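Local coordinates for protein glycoside hydrolase YxiA (Bacillus licheniformis, PDB 3LV4) that probably hydrolyses the alpha-1,5-linked backbone of arabinan as a calcium-binding glycoside hydrolase of family 43, at residues S9-H14 and A33-T38; Y217-G222 and Y229-A234; I354-L359 and E375-Q380; I400-D405 and M426-L431. All coordinates share one frame; numbering follows the deposited sequence.

Contact 1. Residues S9-H14 and A33-T38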
loop_
_atom_site.group_PDB
_atom_site.type_symbol
_atom_site.label_atom_id
_atom_site.label_comp_id
_atom_site.label_asym_id
_atom_site.label_seq_id
_atom_site.Cartn_x
_atom_site.Cartn_y
_atom_site.Cartn_z
ATOM N N SER A 9 1.730 9.829 -18.030
ATOM C CA SER A 9 0.904 9.001 -18.902
ATOM C C SER A 9 0.243 7.974 -18.002
ATOM O O SER A 9 0.935 7.215 -17.323
ATOM C CB SER A 9 1.757 8.297 -19.964
ATOM O OG SER A 9 2.546 9.234 -20.676
ATOM N N GLU A 10 -1.086 7.959 -17.987
ATOM C CA GLU A 10 -1.821 7.216 -16.968
ATOM C C GLU A 10 -2.125 5.786 -17.383
ATOM O O GLU A 10 -2.284 5.479 -18.570
ATOM C CB GLU A 10 -3.146 7.918 -16.622
ATOM C CG GLU A 10 -3.071 9.434 -16.445
ATOM C CD GLU A 10 -2.197 9.874 -15.279
ATOM O OE1 GLU A 10 -1.607 9.015 -14.587
ATOM O OE2 GLU A 10 -2.104 11.099 -15.055
ATOM N N VAL A 11 -2.212 4.911 -16.387
ATOM C CA VAL A 11 -2.652 3.545 -16.625
ATOM C C VAL A 11 -3.628 3.100 -15.559
ATOM O O VAL A 11 -3.732 3.707 -14.489
ATOM C CB VAL A 11 -1.477 2.530 -16.698
ATOM C CG1 VAL A 11 -0.636 2.767 -17.961
ATOM C CG2 VAL A 11 -0.621 2.579 -15.418
ATOM N N THR A 12 -4.347 2.032 -15.871
ATOM C CA THR A 12 -5.344 1.495 -14.971
ATOM C C THR A 12 -4.906 0.100 -14.553
ATOM O O THR A 12 -4.914 -0.838 -15.362
ATOM C CB THR A 12 -6.723 1.483 -15.649
ATOM O OG1 THR A 12 -7.076 2.827 -16.006
ATOM C CG2 THR A 12 -7.779 0.925 -14.723
ATOM N N VAL A 13 -4.473 -0.014 -13.298
ATOM C CA VAL A 13 -3.984 -1.275 -12.751
ATOM C C VAL A 13 -4.404 -1.313 -11.293
ATOM O O VAL A 13 -3.805 -0.644 -10.451
ATOM C CB VAL A 13 -2.431 -1.403 -12.836
ATOM C CG1 VAL A 13 -1.952 -2.707 -12.189
ATOM C CG2 VAL A 13 -1.958 -1.338 -14.273
ATOM N N HIS A 14 -5.447 -2.082 -11.002
ATOM C CA HIS A 14 -5.958 -2.187 -9.635
ATOM C C HIS A 14 -4.999 -3.023 -8.779
ATOM O O HIS A 14 -4.507 -4.060 -9.229
ATOM C CB HIS A 14 -7.352 -2.829 -9.660
ATOM C CG HIS A 14 -8.231 -2.419 -8.520
ATOM N ND1 HIS A 14 -8.979 -1.257 -8.530
ATOM C CD2 HIS A 14 -8.506 -3.028 -7.340
ATOM C CE1 HIS A 14 -9.664 -1.163 -7.406
ATOM N NE2 HIS A 14 -9.393 -2.224 -6.664
ATOM N N ALA A 33 -3.907 -7.449 -14.985
ATOM C CA ALA A 33 -3.529 -6.148 -15.539
ATOM C C ALA A 33 -2.067 -5.845 -15.234
ATOM O O ALA A 33 -1.538 -6.288 -14.213
ATOM C CB ALA A 33 -4.417 -5.045 -14.965
ATOM N N SER A 34 -1.420 -5.071 -16.107
ATOM C CA SER A 34 -0.027 -4.693 -15.888
ATOM C C SER A 34 0.368 -3.475 -16.712
ATOM O O SER A 34 -0.278 -3.138 -17.711
ATOM C CB SER A 34 0.916 -5.859 -16.208
ATOM O OG SER A 34 0.850 -6.212 -17.581
ATOM N N ALA A 35 1.434 -2.815 -16.279
ATOM C CA ALA A 35 1.921 -1.607 -16.939
ATOM C C ALA A 35 3.395 -1.466 -16.645
ATOM O O ALA A 35 3.907 -2.100 -15.722
ATOM C CB ALA A 35 1.167 -0.383 -16.444
ATOM N N LYS A 36 4.083 -0.638 -17.425
ATOM C CA LYS A 36 5.508 -0.445 -17.209
ATOM C C LYS A 36 5.914 0.999 -17.464
ATOM O O LYS A 36 5.217 1.739 -18.168
ATOM C CB LYS A 36 6.323 -1.388 -18.101
ATOM C CG LYS A 36 6.103 -1.177 -19.593
ATOM C CD LYS A 36 7.083 -2.000 -20.420
ATOM C CE LYS A 36 6.663 -2.060 -21.876
ATOM N NZ LYS A 36 7.585 -2.939 -22.684
ATOM N N SER A 37 7.043 1.394 -16.886
ATOM C CA SER A 37 7.584 2.736 -17.102
ATOM C C SER A 37 9.049 2.716 -16.732
ATOM O O SER A 37 9.492 1.846 -15.979
ATOM C CB SER A 37 6.865 3.769 -16.234
ATOM O OG SER A 37 7.160 3.577 -14.862
ATOM N N THR A 38 9.810 3.677 -17.243
ATOM C CA THR A 38 11.190 3.817 -16.802
ATOM C C THR A 38 11.352 4.955 -15.799
ATOM O O THR A 38 12.405 5.080 -15.170
ATOM C CB THR A 38 12.147 4.067 -17.973
ATOM O OG1 THR A 38 11.690 5.194 -18.725
ATOM C CG2 THR A 38 12.237 2.838 -18.874
#
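No hydrogen bond joins residues 9-14 to the strand 33-37; two valines do the work, meeting the methyl groups of two alanines. Val13 is the one to follow. Its CB leaves the backbone toward the strand and forks there. CG1, anti to the backbone N (chi1 177°), comes down over Ala33, Val13 CG1 lying 4.1 Å from Ala33 O and, more loosely, near the methyl of the same residue. The other branch, beside the backbone N, runs further along: Val13 CG2 rests 3.9 Å from Ala35 CB and 4.0 Å from Ser34 C. Val11 reaches the same methyl from the next inward-facing position, and its CG2, in the crowded place between N and carbonyl carbon, makes the tightest touch at 3.6 Å from Ala35 CB. Ala35 is thus straddled by both valines. Between them Thr12 turns its side chain away, while its carbonyl oxygen is held by Gln45 NE2. The backbone of Val11 bonds to Val320 of strand 319-327, while both valines also pack on Gln45 of strand 44-47. This is apolar packing across the seam between first and last blades of the five-bladed beta-propeller of family 43, leading straight to Asp15, the predicted proton acceptor.

Contact 2. Residues Y217-G222 and Y229-A234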
loop_
_atom_site.group_PDB
_atom_site.type_symbol
_atom_site.label_atom_id
_atom_site.label_comp_id
_atom_site.label_asym_id
_atom_site.label_seq_id
_atom_site.Cartn_x
_atom_site.Cartn_y
_atom_site.Cartn_z
ATOM N N TYR A 217 2.890 -2.405 5.369
ATOM C CA TYR A 217 1.832 -1.594 4.794
ATOM C C TYR A 217 0.593 -2.456 4.638
ATOM O O TYR A 217 0.692 -3.666 4.426
ATOM C CB TYR A 217 2.252 -1.029 3.432
ATOM C CG TYR A 217 3.369 -0.023 3.529
ATOM C CD1 TYR A 217 4.700 -0.423 3.481
ATOM C CD2 TYR A 217 3.095 1.330 3.679
ATOM C CE1 TYR A 217 5.723 0.500 3.566
ATOM C CE2 TYR A 217 4.108 2.259 3.770
ATOM C CZ TYR A 217 5.417 1.841 3.718
ATOM O OH TYR A 217 6.419 2.769 3.811
HETATM N N MSE A 218 -0.572 -1.829 4.759
HETATM C CA MSE A 218 -1.834 -2.526 4.607
HETATM C C MSE A 218 -2.934 -1.523 4.329
HETATM O O MSE A 218 -2.771 -0.321 4.565
HETATM C CB MSE A 218 -2.150 -3.336 5.864
HETATM C CG MSE A 218 -1.996 -2.562 7.129
HETATM SE SE MSE A 218 -1.752 -3.733 8.681
HETATM C CE MSE A 218 -0.880 -2.412 9.842
ATOM N N SER A 219 -4.045 -2.009 3.797
ATOM C CA SER A 219 -5.181 -1.144 3.512
ATOM C C SER A 219 -6.315 -1.482 4.457
ATOM O O SER A 219 -6.676 -2.651 4.611
ATOM C CB SER A 219 -5.620 -1.284 2.048
ATOM O OG SER A 219 -4.606 -0.778 1.194
ATOM N N PHE A 220 -6.841 -0.454 5.117
ATOM C CA PHE A 220 -7.990 -0.604 6.010
ATOM C C PHE A 220 -9.246 -0.137 5.266
ATOM O O PHE A 220 -9.184 0.766 4.420
ATOM C CB PHE A 220 -7.816 0.262 7.262
ATOM C CG PHE A 220 -7.007 -0.375 8.371
ATOM C CD1 PHE A 220 -5.886 -1.144 8.100
ATOM C CD2 PHE A 220 -7.351 -0.145 9.702
ATOM C CE1 PHE A 220 -5.134 -1.698 9.137
ATOM C CE2 PHE A 220 -6.609 -0.694 10.741
ATOM C CZ PHE A 220 -5.498 -1.478 10.456
ATOM N N GLY A 221 -10.392 -0.722 5.590
ATOM C CA GLY A 221 -11.635 -0.307 4.948
ATOM C C GLY A 221 -11.922 -0.997 3.623
ATOM O O GLY A 221 -11.348 -2.045 3.310
ATOM N N GLY A 222 -12.820 -0.402 2.843
ATOM C CA GLY A 222 -13.267 -0.981 1.584
ATOM C C GLY A 222 -12.734 -0.254 0.360
ATOM O O GLY A 222 -12.618 0.983 0.352
ATOM N N TYR A 229 -11.236 3.381 2.001
ATOM C CA TYR A 229 -9.936 2.710 1.864
ATOM C C TYR A 229 -8.843 3.658 2.302
ATOM O O TYR A 229 -8.815 4.817 1.877
ATOM C CB TYR A 229 -9.682 2.381 0.400
ATOM C CG TYR A 229 -9.129 1.010 0.082
ATOM C CD1 TYR A 229 -9.399 -0.102 0.883
ATOM C CD2 TYR A 229 -8.376 0.817 -1.070
ATOM C CE1 TYR A 229 -8.900 -1.367 0.542
ATOM C CE2 TYR A 229 -7.887 -0.424 -1.412
ATOM C CZ TYR A 229 -8.148 -1.511 -0.616
ATOM O OH TYR A 229 -7.649 -2.733 -1.009
ATOM N N ASN A 230 -7.937 3.176 3.141
ATOM C CA ASN A 230 -6.812 3.994 3.559
ATOM C C ASN A 230 -5.595 3.146 3.890
ATOM O O ASN A 230 -5.712 2.074 4.489
ATOM C CB ASN A 230 -7.193 4.936 4.724
ATOM C CG ASN A 230 -7.591 4.191 5.985
ATOM O OD1 ASN A 230 -6.872 4.219 6.988
ATOM N ND2 ASN A 230 -8.745 3.528 5.949
ATOM N N ILE A 231 -4.431 3.636 3.478
ATOM C CA ILE A 231 -3.173 2.936 3.695
ATOM C C ILE A 231 -2.665 3.204 5.101
ATOM O O ILE A 231 -2.614 4.353 5.545
ATOM C CB ILE A 231 -2.104 3.366 2.667
ATOM C CG1 ILE A 231 -2.512 2.900 1.264
ATOM C CG2 ILE A 231 -0.731 2.806 3.051
ATOM C CD1 ILE A 231 -1.754 3.584 0.123
ATOM N N ARG A 232 -2.309 2.136 5.803
ATOM C CA ARG A 232 -1.751 2.250 7.138
ATOM C C ARG A 232 -0.456 1.467 7.187
ATOM O O ARG A 232 -0.200 0.605 6.334
ATOM C CB ARG A 232 -2.727 1.726 8.196
ATOM C CG ARG A 232 -4.091 2.401 8.153
ATOM C CD ARG A 232 -4.843 2.339 9.483
ATOM N NE ARG A 232 -6.086 3.106 9.389
ATOM C CZ ARG A 232 -6.825 3.490 10.427
ATOM N NH1 ARG A 232 -6.471 3.149 11.665
ATOM N NH2 ARG A 232 -7.933 4.200 10.221
ATOM N N VAL A 233 0.363 1.760 8.186
ATOM C CA VAL A 233 1.650 1.094 8.299
ATOM C C VAL A 233 1.954 0.772 9.761
ATOM O O VAL A 233 1.454 1.442 10.684
ATOM C CB VAL A 233 2.767 1.957 7.657
ATOM C CG1 VAL A 233 3.001 3.245 8.473
ATOM C CG2 VAL A 233 4.057 1.148 7.474
ATOM N N ALA A 234 2.741 -0.284 9.959
ATOM C CA ALA A 234 3.227 -0.685 11.266
ATOM C C ALA A 234 4.658 -1.149 11.041
ATOM O O ALA A 234 5.080 -1.304 9.890
ATOM C CB ALA A 234 2.367 -1.822 11.829
#
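Phe220 and Arg232 set the tone here: the phenyl ring and the guanidinium lie parallel but offset, their planes 4° apart and Phe220 CD2 under the rim of the guanidinium, although the two side chains cross at about a right angle. The arginine chain, extended from CG to NE, passes over the ring, so that Arg232 CD sits over its centre, 3.5 Å from the centroid of the Phe220 ring, as a CH-pi contact. Asn230 OD1 lies in the guanidinium plane and takes a straight 2.8 Å bond from Arg232 NE (166°), which fixes the group's rotation, while NH1 and NH2 go on to the carbonyls of Tyr270, Glu268 and Lys364. On the other face of the sheet Tyr217 and Val233 run side by side, with Val233 CG2 over the middle of the Tyr217 ring, 3.9 Å from its centroid. Further along, Ser219 CB presses on one face of the Tyr229 ring, off centre, and lies 3.6 Å from Tyr229 CE1. The ladder beneath is antiparallel, with Met218-Arg232 and Phe220-Asn230 as hydrogen-bonded pairs; the straightest rung is Arg232 N to Met218 O at 2.8 Å. Tyr229 OH bonds to Glu201, the predicted proton donor, and Ser219 OG to His291 N. The arrangement is that of a propeller-blade beta hairpin whose loop end borders the predicted active site.

Contact 3. Residues I354-L359 and E375-Q380. With CA (calcium ion), chain D.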
loop_
_atom_site.group_PDB
_atom_site.type_symbol
_atom_site.label_atom_id
_atom_site.label_comp_id
_atom_site.label_asym_id
_atom_site.label_seq_id
_atom_site.Cartn_x
_atom_site.Cartn_y
_atom_site.Cartn_z
ATOM N N ILE A 354 8.268 29.382 5.555
ATOM C CA ILE A 354 7.302 30.355 6.066
ATOM C C ILE A 354 6.224 30.632 5.011
ATOM O O ILE A 354 6.520 30.659 3.817
ATOM C CB ILE A 354 8.003 31.681 6.437
ATOM C CG1 ILE A 354 8.712 31.550 7.787
ATOM C CG2 ILE A 354 7.004 32.835 6.478
ATOM C CD1 ILE A 354 9.837 32.547 7.971
ATOM N N GLY A 355 4.975 30.815 5.436
ATOM C CA GLY A 355 3.920 31.161 4.497
ATOM C C GLY A 355 2.591 30.442 4.671
ATOM O O GLY A 355 2.404 29.656 5.608
ATOM N N ASP A 356 1.664 30.715 3.751
ATOM C CA ASP A 356 0.328 30.121 3.796
ATOM C C ASP A 356 0.339 28.736 3.160
ATOM O O ASP A 356 1.027 28.510 2.167
ATOM C CB ASP A 356 -0.677 31.009 3.061
ATOM C CG ASP A 356 -0.793 32.397 3.669
ATOM O OD1 ASP A 356 -0.699 32.528 4.902
ATOM O OD2 ASP A 356 -0.991 33.364 2.912
ATOM N N TYR A 357 -0.422 27.811 3.741
ATOM C CA TYR A 357 -0.519 26.448 3.222
ATOM C C TYR A 357 -1.964 25.979 3.208
ATOM O O TYR A 357 -2.769 26.400 4.043
ATOM C CB TYR A 357 0.260 25.465 4.110
ATOM C CG TYR A 357 1.769 25.545 4.029
ATOM C CD1 TYR A 357 2.494 24.594 3.320
ATOM C CD2 TYR A 357 2.470 26.568 4.668
ATOM C CE1 TYR A 357 3.881 24.652 3.248
ATOM C CE2 TYR A 357 3.848 26.641 4.601
ATOM C CZ TYR A 357 4.550 25.679 3.888
ATOM O OH TYR A 357 5.924 25.745 3.821
ATOM N N GLU A 358 -2.278 25.081 2.279
ATOM C CA GLU A 358 -3.467 24.254 2.392
ATOM C C GLU A 358 -3.094 23.080 3.285
ATOM O O GLU A 358 -2.098 22.403 3.038
ATOM C CB GLU A 358 -3.892 23.729 1.022
ATOM C CG GLU A 358 -4.355 24.806 0.087
ATOM C CD GLU A 358 -5.652 25.433 0.526
ATOM O OE1 GLU A 358 -6.420 24.796 1.291
ATOM O OE2 GLU A 358 -5.908 26.570 0.091
ATOM N N LEU A 359 -3.892 22.841 4.320
ATOM C CA LEU A 359 -3.639 21.759 5.268
ATOM C C LEU A 359 -4.681 20.672 5.125
ATOM O O LEU A 359 -5.883 20.954 5.164
ATOM C CB LEU A 359 -3.702 22.288 6.702
ATOM C CG LEU A 359 -3.559 21.259 7.831
ATOM C CD1 LEU A 359 -2.144 20.691 7.905
ATOM C CD2 LEU A 359 -3.948 21.870 9.174
ATOM N N GLU A 375 -6.952 26.504 4.899
ATOM C CA GLU A 375 -5.779 27.377 4.915
ATOM C C GLU A 375 -5.233 27.667 6.302
ATOM O O GLU A 375 -5.981 28.003 7.225
ATOM C CB GLU A 375 -6.071 28.701 4.198
ATOM C CG GLU A 375 -6.488 28.517 2.770
ATOM C CD GLU A 375 -6.585 29.825 2.012
ATOM O OE1 GLU A 375 -6.214 30.882 2.569
ATOM O OE2 GLU A 375 -7.029 29.796 0.851
ATOM N N ILE A 376 -3.914 27.540 6.423
ATOM C CA ILE A 376 -3.198 27.896 7.633
ATOM C C ILE A 376 -2.001 28.740 7.236
ATOM O O ILE A 376 -1.676 28.843 6.051
ATOM C CB ILE A 376 -2.694 26.644 8.380
ATOM C CG1 ILE A 376 -1.680 25.868 7.527
ATOM C CG2 ILE A 376 -3.868 25.747 8.776
ATOM C CD1 ILE A 376 -0.918 24.803 8.307
ATOM N N ARG A 377 -1.356 29.357 8.220
ATOM C CA ARG A 377 -0.088 30.039 7.972
ATOM C C ARG A 377 0.976 29.574 8.951
ATOM O O ARG A 377 0.742 29.531 10.163
ATOM C CB ARG A 377 -0.239 31.561 8.054
ATOM C CG ARG A 377 1.076 32.293 7.836
ATOM C CD ARG A 377 0.893 33.797 7.690
ATOM N NE ARG A 377 2.166 34.453 7.397
ATOM C CZ ARG A 377 2.679 34.588 6.176
ATOM N NH1 ARG A 377 2.027 34.120 5.117
ATOM N NH2 ARG A 377 3.846 35.196 6.009
ATOM N N LEU A 378 2.136 29.198 8.420
ATOM C CA LEU A 378 3.313 29.000 9.247
ATOM C C LEU A 378 3.970 30.364 9.359
ATOM O O LEU A 378 4.630 30.816 8.418
ATOM C CB LEU A 378 4.277 27.999 8.605
ATOM C CG LEU A 378 3.735 26.591 8.351
ATOM C CD1 LEU A 378 4.862 25.635 7.974
ATOM C CD2 LEU A 378 2.964 26.075 9.553
ATOM N N ASN A 379 3.758 31.031 10.492
ATOM C CA ASN A 379 4.289 32.375 10.700
ATOM C C ASN A 379 5.764 32.376 11.060
ATOM O O ASN A 379 6.290 31.404 11.600
ATOM C CB ASN A 379 3.500 33.107 11.788
ATOM C CG ASN A 379 2.047 33.302 11.419
ATOM O OD1 ASN A 379 1.686 34.305 10.811
ATOM N ND2 ASN A 379 1.207 32.336 11.773
ATOM N N GLN A 380 6.421 33.489 10.771
ATOM C CA GLN A 380 7.830 33.647 11.078
ATOM C C GLN A 380 8.117 33.444 12.563
ATOM O O GLN A 380 9.201 33.000 12.937
ATOM C CB GLN A 380 8.306 35.028 10.631
ATOM C CG GLN A 380 9.780 35.268 10.853
ATOM C CD GLN A 380 10.244 36.540 10.194
ATOM O OE1 GLN A 380 9.875 36.831 9.055
ATOM N NE2 GLN A 380 11.061 37.313 10.905
HETATM CA CA CA D . -7.905 27.880 -0.438
HETATM O O HOH W 1 -8.842 26.170 1.131
HETATM O O HOH W 2 -10.524 28.740 0.110
HETATM O O HOH W 3 -6.468 29.075 -2.364
#
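A calcium site sits at one end of this antiparallel pair, where Glu358 and Glu375 face each other as a non-hydrogen-bonded pair. Both reach out the same way, Glu358 bent at chi2 (-68°) and Glu375 extended, and their carboxylate planes stand 85° apart. Each gives a single oxygen: Glu358 OE2 and Glu375 OE2 both lie 2.5 Å from the calcium, which would offset the repulsion between the two carboxylates. Three waters and Asn281 also bind the ion. One of these waters donates to Glu358 OE1 at 2.8 Å, and the same oxygen bonds to Ser373 OG. Asp356 and Arg377 face each other as the next non-hydrogen-bonded pair; the extended arginine (chi1 178°) passes alongside Asp356 OD1, and Arg377 NH1 closes a salt bridge to it at 3.2 Å. The acid oxygen lies in the guanidinium plane but is met from above the carboxylate plane. The guanidinium also lies over Gly355, whose backbone angles call for glycine. On the reverse face the Tyr357 side chain crosses Leu378 at about a right angle, with Tyr357 CE2 3.7 Å from Leu378 CD1, while Ile376 CG2 packs on Leu359 CD2 at 3.9 Å. Strand 355-363 leaves the short helix 350-353 and pairs with 371-378; strand 383-386 borders the latter, and Tyr357 and Leu378 look inward to Phe428 on strand 423-432.

Contact 4. Residues I400-D405 and M426-L431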
loop_
_atom_site.group_PDB
_atom_site.type_symbol
_atom_site.label_atom_id
_atom_site.label_comp_id
_atom_site.label_asym_id
_atom_site.label_seq_id
_atom_site.Cartn_x
_atom_site.Cartn_y
_atom_site.Cartn_z
ATOM N N ILE A 400 10.278 18.957 9.836
ATOM C CA ILE A 400 9.313 19.836 10.471
ATOM C C ILE A 400 8.814 19.200 11.751
ATOM O O ILE A 400 8.699 17.971 11.852
ATOM C CB ILE A 400 8.099 20.170 9.558
ATOM C CG1 ILE A 400 7.234 21.263 10.202
ATOM C CG2 ILE A 400 7.258 18.922 9.262
ATOM C CD1 ILE A 400 6.101 21.735 9.320
ATOM N N GLU A 401 8.544 20.041 12.739
ATOM C CA GLU A 401 7.799 19.626 13.916
ATOM C C GLU A 401 6.610 20.573 14.043
ATOM O O GLU A 401 6.774 21.782 13.919
ATOM C CB GLU A 401 8.685 19.710 15.160
ATOM C CG GLU A 401 8.057 19.133 16.403
ATOM C CD GLU A 401 8.975 19.234 17.613
ATOM O OE1 GLU A 401 10.184 19.509 17.443
ATOM O OE2 GLU A 401 8.487 19.026 18.732
ATOM N N LEU A 402 5.412 20.028 14.248
ATOM C CA LEU A 402 4.226 20.862 14.446
ATOM C C LEU A 402 3.487 20.426 15.688
ATOM O O LEU A 402 3.479 19.242 16.035
ATOM C CB LEU A 402 3.242 20.748 13.277
ATOM C CG LEU A 402 3.708 20.800 11.834
ATOM C CD1 LEU A 402 3.980 19.389 11.348
ATOM C CD2 LEU A 402 2.622 21.467 10.993
ATOM N N LYS A 403 2.855 21.385 16.349
ATOM C CA LYS A 403 1.962 21.067 17.451
ATOM C C LYS A 403 0.587 21.617 17.147
ATOM O O LYS A 403 0.387 22.831 17.106
ATOM C CB LYS A 403 2.496 21.615 18.770
ATOM C CG LYS A 403 3.754 20.914 19.250
ATOM C CD LYS A 403 4.042 21.272 20.705
ATOM C CE LYS A 403 5.166 20.420 21.282
ATOM N NZ LYS A 403 6.463 20.771 20.660
ATOM N N ILE A 404 -0.350 20.702 16.918
ATOM C CA ILE A 404 -1.709 21.028 16.508
ATOM C C ILE A 404 -2.644 20.043 17.179
ATOM O O ILE A 404 -2.286 18.880 17.352
ATOM C CB ILE A 404 -1.879 20.825 14.984
ATOM C CG1 ILE A 404 -0.928 21.730 14.207
ATOM C CG2 ILE A 404 -3.313 21.060 14.567
ATOM C CD1 ILE A 404 -0.750 21.300 12.744
ATOM N N ASP A 405 -3.837 20.505 17.552
ATOM C CA ASP A 405 -4.919 19.608 17.966
ATOM C C ASP A 405 -4.498 18.696 19.120
ATOM O O ASP A 405 -4.921 17.532 19.192
ATOM C CB ASP A 405 -5.425 18.775 16.767
ATOM C CG ASP A 405 -6.183 19.621 15.723
ATOM O OD1 ASP A 405 -7.006 20.475 16.122
ATOM O OD2 ASP A 405 -5.974 19.423 14.498
HETATM N N MSE A 426 5.981 24.315 -2.051
HETATM C CA MSE A 426 6.624 23.724 -0.882
HETATM C C MSE A 426 5.604 22.847 -0.172
HETATM O O MSE A 426 4.455 23.240 -0.017
HETATM C CB MSE A 426 7.122 24.811 0.079
HETATM C CG MSE A 426 7.733 24.251 1.374
HETATM SE SE MSE A 426 9.297 23.099 1.032
HETATM C CE MSE A 426 10.525 24.495 0.391
ATOM N N THR A 427 6.007 21.658 0.258
ATOM C CA THR A 427 5.084 20.810 0.996
ATOM C C THR A 427 5.698 20.376 2.318
ATOM O O THR A 427 6.902 20.480 2.519
ATOM C CB THR A 427 4.689 19.546 0.187
ATOM O OG1 THR A 427 5.769 18.597 0.200
ATOM C CG2 THR A 427 4.345 19.918 -1.259
ATOM N N PHE A 428 4.853 19.905 3.226
ATOM C CA PHE A 428 5.324 19.145 4.364
ATOM C C PHE A 428 4.367 17.989 4.601
ATOM O O PHE A 428 3.211 18.034 4.190
ATOM C CB PHE A 428 5.491 20.018 5.627
ATOM C CG PHE A 428 4.212 20.604 6.153
ATOM C CD1 PHE A 428 3.365 19.852 6.955
ATOM C CD2 PHE A 428 3.877 21.927 5.884
ATOM C CE1 PHE A 428 2.189 20.399 7.464
ATOM C CE2 PHE A 428 2.707 22.484 6.390
ATOM C CZ PHE A 428 1.857 21.714 7.176
ATOM N N SER A 429 4.866 16.943 5.244
ATOM C CA SER A 429 4.056 15.770 5.534
ATOM C C SER A 429 4.550 15.236 6.857
ATOM O O SER A 429 5.748 15.020 7.023
ATOM C CB SER A 429 4.222 14.712 4.442
ATOM O OG SER A 429 3.432 13.563 4.722
ATOM N N ALA A 430 3.648 15.055 7.813
ATOM C CA ALA A 430 4.079 14.698 9.161
ATOM C C ALA A 430 3.113 13.738 9.852
ATOM O O ALA A 430 1.970 13.574 9.419
ATOM C CB ALA A 430 4.282 15.964 10.005
ATOM N N LEU A 431 3.585 13.117 10.934
ATOM C CA LEU A 431 2.818 12.108 11.654
ATOM C C LEU A 431 2.930 12.323 13.150
ATOM O O LEU A 431 3.983 12.724 13.644
ATOM C CB LEU A 431 3.360 10.706 11.344
ATOM C CG LEU A 431 3.123 10.090 9.957
ATOM C CD1 LEU A 431 3.998 8.852 9.761
ATOM C CD2 LEU A 431 1.651 9.733 9.764
#
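Strand 426-431 enters this contact at its third residue, because Met426 and Thr427 are turned to other neighbours; Thr427 OG1, for one, bonds to Leu414 O. Phe428 then points its side chain at strand 400-404. Its CG takes the crowded position between the backbone N and the carbonyl carbon (chi1 64°), which turns one ring face to Ile400 CD1 and brings the far end of the ring to Leu402. Ile400, with its chain fully extended, brings CD1 down over that face, offset toward the rim near CG: Ile400 CD1 is 3.9 Å from Phe428 CG and 4.1 Å from the ring centroid, a CH-pi contact. Leu402 approaches obliquely, with Leu402 CD2 3.7 Å from Phe428 CE1. Ser429 turns the opposite way and bonds through OG to Val335 O. Ala430 is again directed inward, and its methyl meets the other branch of the same leucine, Leu402 CD1 lying 3.7 Å from Ala430 CB. The two branches of Leu402 are thus divided between Phe428 and Ala430, while Ile400 CG2 touches the alanine more loosely, at 4.3 Å from Ala430 CB. Leu431 faces away, toward Val334 and Trp332. All four touching side chains are apolar and buried, and no hydrogen bond links the segments. The strands are not paired: their axes pass 7.9 Å apart and cross at -63°, strand 407-418 linking them in the ladder order. Strands meeting across an apolar interior in this way are characteristic of the small, curled lipocalin-like beta-barrel that makes up the C-terminal domain.

In the fold
The chain closes contact 1 first, joining the N-terminal lead-in to the third strand of the opening sheet, near where strand 319-327 returns. Contact 2 follows as the 213-220/230-236 hairpin, closed across a nine-residue loop. Past strand 333-335 the chain enters the C-terminal domain, where contact 3 closes the 355-363/371-378 hairpin, and contact 4 brings 399-404 and 423-432 together across the barrel, bridging the excursion through strand 407-418. All four are in series, none enclosing or crossing another. Contacts 3 and 4 touch in the barrel interior, Leu359 also reaching Phe428. Asn281, just after strand 272-280 that borders the contact 2 hairpin, completes the protein ligands of contact 3's calcium and so ties the two domains together.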